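Side-chain contact in uncharacterized protein (Bacteroides caccae, PDB 4L7A), which is of unknown function but is probably a zinc-dependent metallo-peptidase: residues Asp249-Arg252 and Lys253-Arg257. Sequence-based numbering, arbitrary orientation.
Sequences DLLR and KVIAR
Arg252 runs out with CG anti to its own nitrogen and then bends at chi3 (64°), which swings the guanidinium back beside Lys253; that lysine, with CG anti to its carbonyl carbon (chi1 -78°), passes under one face of the group, Lys253 CG lying 3.7 Å from Arg252 NH2. In its own plane the guanidinium grips Asp249 side-on in a salt bridge between residues three apart (i to i+3) along one helix: Arg252 NE at 3.1 Å and Arg252 NH2 at 2.8 Å both bond to Asp249 OD1, from the same face of the carboxylate. The other carboxylate oxygen, Asp249 OD2, meets Lys253 CD, 3.9 Å away, while the ammonium stays 4.9 Å from it, measured from Lys253 NZ. With an alanine at Arg252, Asp249 OD1 would probably lose both of these donors, and Lys253 CG and CD the guanidinium lying over them. Round the helix, Leu250 CD1 meets Val254 CG2, and Leu251 CG packs 4.0 Å from Ile255 CD1, on the side where Leu251 and Ile255 rest against helix 59-81. Regular i to i+4 backbone bonds tie the turns of helix 248-260 together. Two N-H groups converging on one oxygen would tend to limit how far the guanidinium can turn.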
loop_
_atom_site.group_PDB
_atom_site.type_symbol
_atom_site.label_atom_id
_atom_site.label_comp_id
_atom_site.label_asym_id
_atom_site.label_seq_id
_atom_site.Cartn_x
_atom_site.Cartn_y
_atom_site.Cartn_z
ATOM N N ASP A 249 4.896 -15.145 3.611
ATOM C CA ASP A 249 5.088 -15.045 5.077
ATOM C C ASP A 249 6.374 -14.295 5.393
ATOM O O ASP A 249 6.390 -13.401 6.251
ATOM C CB ASP A 249 5.047 -16.423 5.797
ATOM C CG ASP A 249 4.920 -16.286 7.326
ATOM O OD1 ASP A 249 4.080 -15.478 7.867
ATOM O OD2 ASP A 249 5.679 -16.971 8.035
ATOM N N LEU A 250 7.436 -14.617 4.669
ATOM C CA LEU A 250 8.681 -13.901 4.831
ATOM C C LEU A 250 8.506 -12.411 4.516
ATOM O O LEU A 250 9.037 -11.566 5.226
ATOM C CB LEU A 250 9.739 -14.518 3.925
ATOM C CG LEU A 250 11.099 -13.849 4.000
ATOM C CD1 LEU A 250 11.610 -13.874 5.441
ATOM C CD2 LEU A 250 12.111 -14.533 2.978
ATOM N N LEU A 251 7.805 -12.111 3.421
ATOM C CA LEU A 251 7.561 -10.730 3.016
ATOM C C LEU A 251 6.768 -9.994 4.096
ATOM O O LEU A 251 7.096 -8.861 4.440
ATOM C CB LEU A 251 6.868 -10.620 1.645
ATOM C CG LEU A 251 6.551 -9.208 1.101
ATOM C CD1 LEU A 251 7.770 -8.362 0.959
ATOM C CD2 LEU A 251 5.926 -9.308 -0.247
ATOM N N ARG A 252 5.755 -10.637 4.648
ATOM C CA ARG A 252 5.028 -10.042 5.798
ATOM C C ARG A 252 5.968 -9.650 6.961
ATOM O O ARG A 252 5.848 -8.556 7.520
ATOM C CB ARG A 252 3.923 -10.989 6.301
ATOM C CG ARG A 252 3.188 -10.471 7.558
ATOM C CD ARG A 252 2.237 -11.552 8.121
ATOM N NE ARG A 252 3.006 -12.697 8.572
ATOM C CZ ARG A 252 3.563 -12.791 9.792
ATOM N NH1 ARG A 252 3.412 -11.832 10.681
ATOM N NH2 ARG A 252 4.291 -13.855 10.133
ATOM N N LYS A 253 6.904 -10.541 7.294
ATOM C CA LYS A 253 7.816 -10.322 8.403
ATOM C C LYS A 253 8.811 -9.247 8.093
ATOM O O LYS A 253 9.124 -8.442 8.956
ATOM C CB LYS A 253 8.544 -11.605 8.777
ATOM C CG LYS A 253 7.672 -12.554 9.586
ATOM C CD LYS A 253 7.893 -14.035 9.217
ATOM C CE LYS A 253 9.234 -14.557 9.669
ATOM N NZ LYS A 253 9.127 -15.096 11.025
ATOM N N VAL A 254 9.299 -9.234 6.861
ATOM C CA VAL A 254 10.246 -8.216 6.436
ATOM C C VAL A 254 9.599 -6.811 6.455
ATOM O O VAL A 254 10.194 -5.870 6.956
ATOM C CB VAL A 254 10.865 -8.581 5.086
ATOM C CG1 VAL A 254 11.571 -7.384 4.454
ATOM C CG2 VAL A 254 11.836 -9.767 5.287
ATOM N N ILE A 255 8.362 -6.707 6.005
ATOM C CA ILE A 255 7.617 -5.453 6.089
ATOM C C ILE A 255 7.471 -4.993 7.539
ATOM O O ILE A 255 7.804 -3.847 7.853
ATOM C CB ILE A 255 6.242 -5.572 5.408
ATOM C CG1 ILE A 255 6.471 -5.598 3.891
ATOM C CG2 ILE A 255 5.304 -4.389 5.820
ATOM C CD1 ILE A 255 5.317 -5.969 3.039
ATOM N N ALA A 256 7.056 -5.900 8.441
ATOM C CA ALA A 256 6.952 -5.558 9.844
ATOM C C ALA A 256 8.290 -5.099 10.462
ATOM O O ALA A 256 8.317 -4.143 11.251
ATOM C CB ALA A 256 6.380 -6.735 10.667
ATOM N N ARG A 257 9.385 -5.757 10.113
ATOM C CA ARG A 257 10.675 -5.372 10.632
ATOM C C ARG A 257 11.000 -3.975 10.141
ATOM O O ARG A 257 11.490 -3.121 10.894
ATOM C CB ARG A 257 11.751 -6.346 10.150
ATOM C CG ARG A 257 13.054 -6.226 10.855
ATOM C CD ARG A 257 14.215 -6.905 10.099
ATOM N NE ARG A 257 14.648 -6.113 8.947
ATOM C CZ ARG A 257 14.703 -6.511 7.675
ATOM N NH1 ARG A 257 14.354 -7.717 7.283
ATOM N NH2 ARG A 257 15.151 -5.677 6.760
#